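Local coordinates for nitronate monooxygenase family protein (Pseudomonas aeruginosa, PDB 4QIT) that catalyses the FMN-dependent oxidative denitrification of alkyl nitronates with molecular oxygen, propionate 3-nitronate being its presumed physiological substrate, at residues 276-281 with 288-293; 130-135 with 152-157; 162-167 with 200-205; 248-253 with 337-342; 140-145 with 172-177. The protein carries 1 engineered substitution. All coordinates share one frame; numbering follows the deposited sequence.

Contact 1. Residues 276-281 with 288-293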
# COMPACT_ATOMS: atom_id res chain seq x y z
N VAL A 276 16.11 2.79 2.22
CA VAL A 276 17.04 1.80 2.77
C VAL A 276 18.36 2.43 3.19
O VAL A 276 19.18 1.78 3.82
CB VAL A 276 17.36 0.66 1.78
CG1 VAL A 276 16.09 -0.07 1.37
CG2 VAL A 276 18.14 1.18 0.56
N THR A 277 18.56 3.71 2.85
CA THR A 277 19.86 4.34 3.09
C THR A 277 20.04 4.87 4.52
O THR A 277 21.16 5.13 4.96
CB THR A 277 20.15 5.45 2.06
OG1 THR A 277 19.02 6.33 1.97
CG2 THR A 277 20.44 4.84 0.69
N MET A 278 18.94 5.01 5.25
CA MET A 278 19.00 5.40 6.65
C MET A 278 19.58 4.30 7.54
O MET A 278 20.47 4.54 8.36
CB MET A 278 17.59 5.79 7.14
CG MET A 278 17.53 6.29 8.59
SD MET A 278 17.83 8.06 8.78
CE MET A 278 16.36 8.72 7.97
N SER A 279 19.08 3.07 7.38
CA SER A 279 19.41 2.03 8.35
C SER A 279 19.97 0.77 7.72
O SER A 279 20.50 -0.08 8.42
CB SER A 279 18.17 1.66 9.14
OG SER A 279 17.28 0.93 8.31
N GLY A 280 19.80 0.63 6.41
CA GLY A 280 20.17 -0.59 5.71
C GLY A 280 19.00 -1.54 5.50
O GLY A 280 19.14 -2.59 4.86
N ARG A 281 17.84 -1.18 6.05
CA ARG A 281 16.61 -1.95 5.87
C ARG A 281 15.49 -0.98 5.53
O ARG A 281 15.42 0.12 6.09
CB ARG A 281 16.23 -2.72 7.15
CG ARG A 281 16.38 -4.24 7.04
CD ARG A 281 15.93 -4.90 8.34
NE ARG A 281 15.85 -6.36 8.25
CZ ARG A 281 14.81 -7.03 7.76
NH1 ARG A 281 13.77 -6.37 7.28
NH2 ARG A 281 14.82 -8.36 7.73
N ASN A 288 14.04 13.20 4.03
CA ASN A 288 15.00 14.27 4.25
C ASN A 288 16.31 13.91 3.54
O ASN A 288 16.31 13.12 2.61
CB ASN A 288 15.18 14.54 5.75
CG ASN A 288 15.69 13.33 6.51
OD1 ASN A 288 16.25 12.39 5.95
ND2 ASN A 288 15.51 13.36 7.83
N ARG A 289 17.42 14.47 4.00
CA ARG A 289 18.69 14.26 3.29
C ARG A 289 19.23 12.82 3.38
O ARG A 289 20.05 12.41 2.55
CB ARG A 289 19.73 15.30 3.72
CG ARG A 289 19.27 16.72 3.43
CD ARG A 289 20.34 17.74 3.79
NE ARG A 289 21.55 17.57 2.98
CZ ARG A 289 22.69 18.21 3.24
NH1 ARG A 289 22.76 19.04 4.26
NH2 ARG A 289 23.75 18.01 2.47
N MET A 290 18.75 12.06 4.36
CA MET A 290 19.12 10.64 4.44
C MET A 290 18.33 9.75 3.49
O MET A 290 18.61 8.55 3.42
CB MET A 290 18.98 10.11 5.87
CG MET A 290 20.11 10.52 6.79
SD MET A 290 21.75 10.18 6.09
CE MET A 290 21.64 8.43 5.66
N PHE A 291 17.37 10.31 2.76
CA PHE A 291 16.55 9.53 1.83
C PHE A 291 17.06 9.72 0.41
O PHE A 291 16.55 10.56 -0.33
CB PHE A 291 15.08 9.98 1.88
CG PHE A 291 14.32 9.55 3.11
CD1 PHE A 291 14.72 9.95 4.39
CD2 PHE A 291 13.13 8.82 2.98
CE1 PHE A 291 13.98 9.59 5.51
CE2 PHE A 291 12.39 8.47 4.10
CZ PHE A 291 12.81 8.85 5.36
N PHE A 292 18.05 8.94 0.02
CA PHE A 292 18.54 9.03 -1.35
C PHE A 292 18.50 7.70 -2.09
O PHE A 292 18.17 6.66 -1.51
CB PHE A 292 19.93 9.68 -1.41
CG PHE A 292 20.97 8.98 -0.58
CD1 PHE A 292 21.16 9.33 0.75
CD2 PHE A 292 21.78 8.00 -1.13
CE1 PHE A 292 22.13 8.70 1.52
CE2 PHE A 292 22.74 7.37 -0.38
CZ PHE A 292 22.92 7.72 0.95
N ASP A 293 18.81 7.75 -3.38
CA ASP A 293 18.75 6.55 -4.22
C ASP A 293 20.03 5.73 -4.08
O ASP A 293 21.10 6.16 -4.50
CB ASP A 293 18.55 6.95 -5.68
CG ASP A 293 18.17 5.78 -6.56
OD1 ASP A 293 18.28 4.62 -6.12
OD2 ASP A 293 17.75 6.02 -7.72
O HOH W 1 16.42 4.11 -0.36
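Thr277 and Met290 are joined by a direct hydrogen bond between 276-281 and 288-293: the threonine hydroxyl OG1 donates to the carbonyl O of Met290 over 2.7 Å, tilted 19° from the carbonyl plane. A chi1 of 49° puts OG1 between the backbone N and the carbonyl carbon and leaves CG2 beside the N, where this methyl lies over one face of the Phe292 ring. This is a CH-pi contact, displaced toward the rim, with CG2 of Thr277 3.9 Å from the centroid of Phe292. Next to it the side chains of Met278 and Met290 cross at about a right angle. Bends at chi2 and chi3 bring Met278 CE to 3.6 Å from CB of Met290 and 3.5 Å from CE1 of Phe291. Met290 answers with its own methyl, CE sitting 3.4 Å from the carbonyl O of Thr277.

Local turns position Met290. Asn288 OD1 accepts from Met290 N at 3.0 Å, the N-H lying above the amide plane; this Asx turn accompanies a type I turn from Asn288 to Phe291, while ND2 of Asn288 holds Ala328 O. An ST turn, Ser279 OG accepting from Arg281 N, shapes the chain after Met278. Further out, Tyr309 and Gln316 of helix 307-320 pack on Met278, and Trp92 and Tyr95 of helix 86-101 on Phe292. Met278 also touches Trp331 of the nitroethane pocket, its side chain about 7 Å from the bound nitroethane. The loops flanking strand 283-285 thus pack together around Met278, which belongs to a second shell behind the nitroethane pocket.

Contact 2. Residues 130-135 with 152-157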
# COMPACT_ATOMS: atom_id res chain seq x y z
N GLU A 130 12.62 -14.52 33.19
CA GLU A 130 12.62 -14.07 34.59
C GLU A 130 11.60 -12.96 34.83
O GLU A 130 10.86 -13.00 35.81
CB GLU A 130 14.01 -13.57 34.98
CG GLU A 130 15.10 -14.64 35.05
CD GLU A 130 16.47 -14.03 35.27
OE1 GLU A 130 17.13 -14.40 36.27
OE2 GLU A 130 16.89 -13.19 34.45
N GLU A 131 11.57 -11.98 33.94
CA GLU A 131 10.73 -10.79 34.15
C GLU A 131 9.27 -11.01 33.77
O GLU A 131 8.38 -10.35 34.32
CB GLU A 131 11.30 -9.59 33.39
CG GLU A 131 12.68 -9.14 33.86
CD GLU A 131 12.74 -8.83 35.35
OE1 GLU A 131 11.83 -8.15 35.87
OE2 GLU A 131 13.71 -9.26 36.00
N ARG A 132 9.02 -11.91 32.82
CA ARG A 132 7.67 -12.28 32.39
C ARG A 132 6.73 -11.11 32.10
O ARG A 132 5.69 -10.96 32.75
CB ARG A 132 7.03 -13.22 33.42
CG ARG A 132 7.88 -14.44 33.73
CD ARG A 132 7.21 -15.39 34.70
NE ARG A 132 8.18 -16.33 35.27
CZ ARG A 132 7.89 -17.54 35.73
NH1 ARG A 132 6.64 -17.99 35.69
NH2 ARG A 132 8.85 -18.31 36.23
N PRO A 133 7.07 -10.28 31.10
CA PRO A 133 6.08 -9.30 30.66
C PRO A 133 4.89 -10.04 30.06
O PRO A 133 5.04 -11.18 29.62
CB PRO A 133 6.83 -8.51 29.58
CG PRO A 133 7.88 -9.45 29.07
CD PRO A 133 8.28 -10.29 30.26
N ALA A 134 3.71 -9.42 30.06
CA ALA A 134 2.52 -10.09 29.55
C ALA A 134 2.65 -10.49 28.09
O ALA A 134 2.15 -11.54 27.67
CB ALA A 134 1.29 -9.22 29.76
N ALA A 135 3.31 -9.64 27.30
CA ALA A 135 3.51 -9.95 25.89
C ALA A 135 4.94 -9.68 25.44
O ALA A 135 5.57 -8.71 25.88
CB ALA A 135 2.53 -9.17 25.03
N GLN A 152 6.10 -18.95 26.30
CA GLN A 152 4.71 -19.29 26.56
C GLN A 152 4.58 -20.13 27.83
O GLN A 152 3.57 -20.05 28.54
CB GLN A 152 4.11 -20.00 25.35
CG GLN A 152 3.90 -19.05 24.15
CD GLN A 152 3.66 -19.77 22.83
OE1 GLN A 152 4.18 -20.87 22.60
NE2 GLN A 152 2.88 -19.15 21.95
N ALA A 153 5.61 -20.91 28.13
CA ALA A 153 5.62 -21.79 29.30
C ALA A 153 5.51 -21.01 30.61
O ALA A 153 5.01 -21.54 31.61
CB ALA A 153 6.87 -22.67 29.30
N VAL A 154 5.97 -19.76 30.62
CA VAL A 154 5.86 -18.92 31.81
C VAL A 154 4.73 -17.89 31.66
O VAL A 154 4.69 -16.90 32.40
CB VAL A 154 7.20 -18.24 32.17
CG1 VAL A 154 8.25 -19.28 32.53
CG2 VAL A 154 7.69 -17.37 31.03
N GLY A 155 3.84 -18.13 30.71
CA GLY A 155 2.61 -17.35 30.61
C GLY A 155 2.63 -16.18 29.64
O GLY A 155 1.62 -15.51 29.47
N ILE A 156 3.78 -15.94 29.01
CA ILE A 156 3.92 -14.83 28.08
C ILE A 156 3.18 -15.08 26.76
O ILE A 156 3.27 -16.17 26.18
CB ILE A 156 5.42 -14.56 27.77
CG1 ILE A 156 6.19 -14.30 29.07
CG2 ILE A 156 5.58 -13.41 26.77
CD1 ILE A 156 7.70 -14.37 28.91
N ARG A 157 2.44 -14.07 26.28
CA ARG A 157 1.84 -14.14 24.94
C ARG A 157 2.86 -13.65 23.91
O ARG A 157 3.51 -12.64 24.14
CB ARG A 157 0.58 -13.28 24.86
CG ARG A 157 -0.47 -13.58 25.91
CD ARG A 157 -0.93 -15.02 25.84
NE ARG A 157 -2.10 -15.23 26.69
CZ ARG A 157 -2.51 -16.43 27.11
NH1 ARG A 157 -1.84 -17.52 26.76
NH2 ARG A 157 -3.59 -16.52 27.88
O HOH W 2 0.48 -12.95 29.26
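Ala135 and Arg157 form a parallel beta bridge where two neighbouring strands of the TIM barrel, 135-139 and 157-162, start out side by side. Arg157 N donates to Ala134 O at 2.9 Å, nearly straight at 170°. One residue on, CA of Ala135 makes a CA-H...O contact of 3.2 Å with Arg157 O. Ala134 O also accepts a hydrogen bond from a water 2.7 Å away, which donates in turn to Gly155 O, so the Ala134 carbonyl has two donors.

Before the bridge, side chains pack between the two segments. Ile156 CG1 sits 3.4 Å from Pro133 O, and its CD1 reaches the ring at CD of Pro133. Near the surface the Arg132 side chain, extended from CG to NE, crosses Val154 at about a right angle; Val154 CG1 lies 3.6 Å above the centre of the guanidinium plane. A weak bond from Arg132 NE to Leu129 O ties the group back to its own helix.

Both helices end just before these strands: Arg132 leaves helix 124-131 with positive phi, and Gly155 ends helix 145-153 in a Schellman motif. Strand 135-139, helix 145-153 and strand 157-162 make up the classic beta-alpha-beta crossover of the barrel.

Contact 3. Residues 162-167 with 200-205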
# COMPACT_ATOMS: atom_id res chain seq x y z
N ALA A 162 4.27 -9.85 10.47
CA ALA A 162 4.43 -10.41 9.13
C ALA A 162 3.89 -9.42 8.10
O ALA A 162 2.94 -8.68 8.40
CB ALA A 162 3.70 -11.73 9.01
N THR A 163 4.47 -9.42 6.90
CA THR A 163 4.02 -8.52 5.83
C THR A 163 3.33 -9.23 4.68
O THR A 163 2.82 -8.58 3.77
CB THR A 163 5.17 -7.65 5.26
OG1 THR A 163 6.09 -8.47 4.53
CG2 THR A 163 5.89 -6.88 6.37
N THR A 164 3.34 -10.56 4.70
CA THR A 164 2.75 -11.36 3.62
C THR A 164 2.15 -12.62 4.19
O THR A 164 2.51 -13.03 5.30
CB THR A 164 3.81 -11.83 2.59
OG1 THR A 164 4.70 -12.76 3.23
CG2 THR A 164 4.60 -10.65 2.01
N PRO A 165 1.24 -13.26 3.44
CA PRO A 165 0.72 -14.57 3.85
C PRO A 165 1.83 -15.61 4.05
O PRO A 165 1.71 -16.45 4.95
CB PRO A 165 -0.16 -14.96 2.67
CG PRO A 165 -0.68 -13.64 2.17
CD PRO A 165 0.51 -12.71 2.28
N GLU A 166 2.88 -15.55 3.25
CA GLU A 166 4.00 -16.49 3.40
C GLU A 166 4.71 -16.27 4.74
O GLU A 166 5.05 -17.22 5.44
CB GLU A 166 4.98 -16.39 2.23
CG GLU A 166 4.40 -16.81 0.86
CD GLU A 166 3.33 -15.88 0.31
OE1 GLU A 166 3.32 -14.67 0.66
OE2 GLU A 166 2.48 -16.35 -0.48
N GLU A 167 4.92 -15.00 5.11
CA GLU A 167 5.53 -14.72 6.41
C GLU A 167 4.58 -15.10 7.55
O GLU A 167 5.03 -15.59 8.58
CB GLU A 167 5.97 -13.25 6.49
CG GLU A 167 7.20 -12.98 5.62
CD GLU A 167 7.52 -11.50 5.46
OE1 GLU A 167 6.75 -10.66 5.97
OE2 GLU A 167 8.55 -11.19 4.81
N ALA A 200 6.77 -7.61 -1.40
CA ALA A 200 5.45 -7.63 -2.05
C ALA A 200 4.68 -6.33 -1.80
O ALA A 200 3.76 -5.99 -2.56
CB ALA A 200 4.64 -8.82 -1.58
N ALA A 201 5.04 -5.61 -0.73
CA ALA A 201 4.45 -4.30 -0.44
C ALA A 201 2.91 -4.31 -0.50
O ALA A 201 2.28 -3.54 -1.24
CB ALA A 201 5.04 -3.24 -1.37
N ILE A 202 2.32 -5.19 0.30
CA ILE A 202 0.87 -5.35 0.35
C ILE A 202 0.25 -4.32 1.30
O ILE A 202 0.74 -4.12 2.42
CB ILE A 202 0.51 -6.77 0.83
CG1 ILE A 202 1.19 -7.82 -0.05
CG2 ILE A 202 -1.00 -6.96 0.85
CD1 ILE A 202 1.01 -9.24 0.45
N GLY A 203 -0.81 -3.66 0.85
CA GLY A 203 -1.48 -2.67 1.67
C GLY A 203 -2.25 -3.31 2.80
O GLY A 203 -2.66 -4.47 2.71
N THR A 204 -2.48 -2.53 3.85
CA THR A 204 -3.17 -3.02 5.04
C THR A 204 -4.54 -3.66 4.74
O THR A 204 -4.86 -4.72 5.27
CB THR A 204 -3.33 -1.89 6.07
OG1 THR A 204 -2.05 -1.42 6.48
CG2 THR A 204 -4.09 -2.36 7.30
N LEU A 205 -5.34 -3.01 3.88
CA LEU A 205 -6.68 -3.50 3.61
C LEU A 205 -6.63 -4.89 2.98
O LEU A 205 -7.42 -5.76 3.35
CB LEU A 205 -7.44 -2.52 2.72
CG LEU A 205 -8.87 -2.95 2.39
CD1 LEU A 205 -9.84 -1.81 2.62
CD2 LEU A 205 -8.91 -3.44 0.94
O HOH W 3 4.06 -7.00 1.90
O HOH W 4 6.59 -7.98 1.80
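Ile202 CD1 makes most of the apolar contacts, meeting Pro165 tip to tip at 4.0 Å from Pro165 CD; the Ile202 side chain crosses that of Thr164 at about a right angle, CD1 coming near the threonine CG2. A chi2 of 174° carries CD1 away from the isoleucine backbone, to 3.8 Å from Thr163 O. Alongside, CG2 of Thr164 packs on CB of Ala200 at 4.0 Å.

Polar links across the contact run through water. One water donates to Thr163 O at 2.7 Å and accepts from Ile202 N at 3.0 Å. A second donates to Thr163 OG1 at 2.8 Å and receives a weak bond from Ala200 N.

A third group of bonds organises 162-167 itself. Glu167 OE1 accepts from Thr163 N at 2.8 Å, nearly along its C-O axis, and from the hydroxyl OG1 of Thr163, which comes in 37° above the carboxylate plane. Thr164 is the N-cap of helix 165-173, its OG1 accepting from Glu167 N. Glu167 OE2 accepts from Phe193 N.

The second subunit borders the contact: its Arg271 forms a salt bridge with Glu166, and its Gln334 bonds to Ala201 O and Gly203 N. Thr163 touches Gln182, a probable FMN-binding residue.

With three donors converging on it at the start of a helix, the Glu167 carboxylate is probably held in the ionised state. Its bonds fix Thr163, whose carbonyl and hydroxyl in turn orient the waters that join two helix-leading loops without any direct hydrogen bond.

Contact 4. Residues 248-253 with 337-342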
# COMPACT_ATOMS: atom_id res chain seq x y z
N PHE A 248 0.68 7.72 18.16
CA PHE A 248 1.18 7.97 19.52
C PHE A 248 2.47 8.78 19.57
O PHE A 248 2.94 9.13 20.65
CB PHE A 248 1.33 6.67 20.32
CG PHE A 248 0.01 6.04 20.69
CD1 PHE A 248 -0.65 6.43 21.85
CD2 PHE A 248 -0.58 5.09 19.87
CE1 PHE A 248 -1.87 5.87 22.20
CE2 PHE A 248 -1.79 4.52 20.21
CZ PHE A 248 -2.44 4.92 21.38
N VAL A 249 3.04 9.09 18.41
CA VAL A 249 4.32 9.80 18.37
C VAL A 249 4.27 11.18 19.03
O VAL A 249 5.18 11.56 19.77
CB VAL A 249 4.86 9.90 16.92
CG1 VAL A 249 6.08 10.81 16.87
CG2 VAL A 249 5.22 8.51 16.40
N LEU A 250 3.19 11.91 18.77
CA LEU A 250 3.03 13.26 19.33
C LEU A 250 2.59 13.30 20.79
O LEU A 250 2.50 14.38 21.38
CB LEU A 250 2.05 14.07 18.48
CG LEU A 250 2.47 14.33 17.04
CD1 LEU A 250 1.38 15.09 16.33
CD2 LEU A 250 3.78 15.11 16.98
N CYS A 251 2.32 12.14 21.38
CA CYS A 251 1.97 12.10 22.81
C CYS A 251 3.14 12.67 23.60
O CYS A 251 4.29 12.43 23.27
CB CYS A 251 1.69 10.67 23.28
SG CYS A 251 0.23 9.93 22.54
N PRO A 252 2.83 13.45 24.65
CA PRO A 252 3.88 14.07 25.47
C PRO A 252 4.74 13.02 26.17
O PRO A 252 5.89 13.32 26.52
CB PRO A 252 3.08 14.90 26.49
CG PRO A 252 1.72 14.27 26.51
CD PRO A 252 1.48 13.84 25.09
N GLU A 253 4.20 11.82 26.36
CA GLU A 253 4.93 10.73 27.01
C GLU A 253 5.99 10.09 26.11
O GLU A 253 6.85 9.38 26.60
CB GLU A 253 3.96 9.65 27.49
CG GLU A 253 2.95 10.11 28.55
CD GLU A 253 1.72 10.79 27.97
OE1 GLU A 253 1.58 10.87 26.72
OE2 GLU A 253 0.87 11.26 28.76
N ALA A 337 -0.84 12.58 8.20
CA ALA A 337 -1.56 13.86 8.20
C ALA A 337 -2.74 13.88 9.17
O ALA A 337 -3.28 14.95 9.48
CB ALA A 337 -2.03 14.22 6.79
N LEU A 338 -3.11 12.71 9.67
CA LEU A 338 -4.21 12.61 10.63
C LEU A 338 -3.73 12.54 12.08
O LEU A 338 -4.53 12.28 13.00
CB LEU A 338 -5.07 11.39 10.31
CG LEU A 338 -5.55 11.31 8.86
CD1 LEU A 338 -6.27 9.98 8.61
CD2 LEU A 338 -6.43 12.49 8.52
N ALA A 339 -2.44 12.76 12.29
CA ALA A 339 -1.86 12.75 13.63
C ALA A 339 -2.49 13.81 14.53
O ALA A 339 -2.83 14.92 14.07
CB ALA A 339 -0.35 12.92 13.57
N ARG A 340 -2.65 13.46 15.80
CA ARG A 340 -3.17 14.34 16.83
C ARG A 340 -2.15 14.39 17.96
O ARG A 340 -1.37 13.44 18.14
CB ARG A 340 -4.50 13.83 17.36
CG ARG A 340 -5.64 13.94 16.37
CD ARG A 340 -6.93 13.33 16.91
NE ARG A 340 -7.04 11.90 16.63
CZ ARG A 340 -8.15 11.19 16.83
NH1 ARG A 340 -9.24 11.78 17.31
NH2 ARG A 340 -8.16 9.90 16.54
N GLU A 341 -2.18 15.47 18.73
CA GLU A 341 -1.28 15.68 19.86
C GLU A 341 -2.08 15.67 21.15
O GLU A 341 -2.70 16.68 21.51
CB GLU A 341 -0.53 17.01 19.73
CG GLU A 341 0.44 17.30 20.88
CD GLU A 341 1.25 18.56 20.65
OE1 GLU A 341 0.77 19.46 19.93
OE2 GLU A 341 2.37 18.65 21.20
N LEU A 342 -2.08 14.53 21.85
CA LEU A 342 -2.85 14.38 23.08
C LEU A 342 -2.06 13.56 24.09
O LEU A 342 -1.23 12.75 23.70
CB LEU A 342 -4.15 13.64 22.79
CG LEU A 342 -5.16 14.24 21.81
CD1 LEU A 342 -6.23 13.21 21.47
CD2 LEU A 342 -5.81 15.47 22.43
O HOH W 5 3.90 16.54 20.48
O HOH W 6 2.45 16.76 23.62
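Leu250 lies against the backbone of Arg340, joining two parts of the TIM-barrel enzyme: the turn after short helix 246-249, which follows the barrel strand 241-244, and the loop that leads into the C-terminal helix 344-355. The leucine has CG anti to the carbonyl carbon (chi1 -63°) and CD1 in a fully extended chi2 of 178°. Its CB reaches to 3.5 Å from Arg340 O, and its CD1 to 3.9 Å from CB of Ala339, whose side chain is about 5 Å from that of Thr246, a probable FMN-binding residue.

Glu341 differs: its CG is anti to the backbone N and the chain stays extended beyond it. CG of Glu341 lies 3.6 Å from Leu250 O, and the carboxylate stands out at the surface, where OE1 makes a salt bridge with Lys265. Two waters lie between OE2 of Glu341 and Leu250 O. The Arg340 guanidinium pairs with Glu354 of the terminal helix and bonds to Met226 O.

At the end of the contact Cys251 CA makes a CA-H...O contact with Leu342 O, 3.4 Å long and with an angle of 147° at the hydrogen; CD of Pro252 lies 3.2 Å from the same oxygen.

Contact 5. Residues 140-145 with 172-177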
# COMPACT_ATOMS: atom_id res chain seq x y z
N PHE A 140 10.95 -8.56 12.14
CA PHE A 140 11.90 -9.00 11.11
C PHE A 140 11.99 -10.52 10.95
O PHE A 140 12.61 -10.99 10.00
CB PHE A 140 13.32 -8.45 11.30
CG PHE A 140 13.43 -6.95 11.33
CD1 PHE A 140 12.78 -6.16 10.39
CD2 PHE A 140 14.23 -6.34 12.28
CE1 PHE A 140 12.93 -4.78 10.42
CE2 PHE A 140 14.38 -4.97 12.32
CZ PHE A 140 13.73 -4.18 11.39
N GLY A 141 11.40 -11.26 11.88
CA GLY A 141 11.43 -12.72 11.82
C GLY A 141 10.81 -13.33 13.06
O GLY A 141 10.48 -12.64 14.03
N ALA A 142 10.64 -14.65 13.03
CA ALA A 142 10.14 -15.37 14.19
C ALA A 142 11.29 -16.16 14.79
O ALA A 142 12.12 -16.71 14.06
CB ALA A 142 9.01 -16.29 13.81
N PRO A 143 11.36 -16.22 16.13
CA PRO A 143 12.37 -17.07 16.76
C PRO A 143 12.05 -18.53 16.51
O PRO A 143 10.94 -18.85 16.09
CB PRO A 143 12.19 -16.76 18.26
CG PRO A 143 11.47 -15.44 18.31
CD PRO A 143 10.58 -15.45 17.11
N PRO A 144 13.02 -19.43 16.76
CA PRO A 144 12.71 -20.86 16.70
C PRO A 144 11.52 -21.23 17.59
O PRO A 144 11.28 -20.60 18.63
CB PRO A 144 13.99 -21.52 17.23
CG PRO A 144 15.07 -20.56 16.89
CD PRO A 144 14.45 -19.18 17.04
N ARG A 145 10.78 -22.25 17.18
CA ARG A 145 9.60 -22.70 17.90
C ARG A 145 9.86 -23.00 19.38
O ARG A 145 9.03 -22.67 20.23
CB ARG A 145 9.03 -23.94 17.21
CG ARG A 145 7.97 -24.67 18.01
CD ARG A 145 6.61 -24.54 17.37
NE ARG A 145 5.86 -25.79 17.45
CZ ARG A 145 4.67 -25.99 16.88
NH1 ARG A 145 4.10 -25.02 16.18
NH2 ARG A 145 4.06 -27.16 17.01
N GLU A 172 2.91 -18.77 12.13
CA GLU A 172 2.07 -19.87 12.59
C GLU A 172 2.93 -21.06 12.97
O GLU A 172 2.73 -21.67 14.02
CB GLU A 172 1.05 -20.27 11.53
CG GLU A 172 -0.03 -19.23 11.28
CD GLU A 172 -0.86 -19.53 10.05
OE1 GLU A 172 -1.75 -18.71 9.73
OE2 GLU A 172 -0.63 -20.57 9.40
N ALA A 173 3.91 -21.38 12.12
CA ALA A 173 4.78 -22.53 12.36
C ALA A 173 5.69 -22.34 13.58
O ALA A 173 6.14 -23.32 14.20
CB ALA A 173 5.62 -22.84 11.12
N ALA A 174 5.96 -21.08 13.93
CA ALA A 174 6.77 -20.75 15.10
C ALA A 174 5.96 -20.90 16.39
O ALA A 174 6.52 -20.89 17.49
CB ALA A 174 7.31 -19.33 14.97
N GLY A 175 4.65 -21.02 16.25
CA GLY A 175 3.78 -21.23 17.40
C GLY A 175 3.29 -19.98 18.10
O GLY A 175 2.80 -20.07 19.23
N ALA A 176 3.40 -18.82 17.45
CA ALA A 176 3.00 -17.56 18.07
C ALA A 176 1.52 -17.51 18.42
O ALA A 176 0.70 -18.22 17.82
CB ALA A 176 3.37 -16.38 17.17
N ASP A 177 1.17 -16.67 19.39
CA ASP A 177 -0.22 -16.46 19.78
C ASP A 177 -1.00 -15.54 18.83
O ASP A 177 -2.22 -15.62 18.75
CB ASP A 177 -0.28 -15.90 21.19
CG ASP A 177 0.29 -16.85 22.23
OD1 ASP A 177 -0.42 -17.81 22.60
OD2 ASP A 177 1.44 -16.66 22.67
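Arg145 reaches from the first turn of helix 145-153 to the end of helix 165-173, and its guanidinium comes edge-on near Glu172 O. That carbonyl is engaged within its own chain, accepting from Gly175 N at 3.0 Å. Ala173 follows, and its O receives the one hydrogen bond of the contact, a weak one from Arg145 NH1 at 3.3 Å with an N-H...O angle of 129°. CD of Arg145 lies almost as near, 3.4 Å from the same oxygen; CG anti to the backbone N (chi1 168°) and bends further out lead the chain there.

Ala174 is buried. Its CB meets CB of Ala142 at 3.7 Å and sits 3.8 Å from Pro143 O. Its carbonyl O is buried without a hydrogen-bonding partner and has a CA-H...O contact from Arg145 CA, 3.6 Å away. Gly175, with positive phi, turns the chain out of the helix in a Schellman motif. Beyond it Ala176 packs on Val160 of the barrel, and Asp177 OD2 accepts from Val158 N.

A cationic group beside the carbonyl end of a helix should be electrostatically favourable, but with one weak bond much of the junction is van der Waals contact, from the Ala142-Ala174 methyl pair and the Arg145 chain.

In the fold
From the N terminus, contact 2 opens first, on the end of helix 124-131, and closes a short loop at residues 152-157. Contact 5 opens inside that loop and closes beyond it, so the two cross; they also meet in space, Gln152 being probably bonded to Gly175 and Asp177. Contact 3 crosses contact 5 in turn, sharing helix 165-173, and carries the chain of overlaps along successive strand-helix units to the subunit interface. Contact 4 then closes a much longer loop, joining the end of the barrel to the loop before the C-terminal helix, with contact 1 nested inside it. Although far apart in sequence, contacts 1 and 5 touch through Arg281 and Phe140.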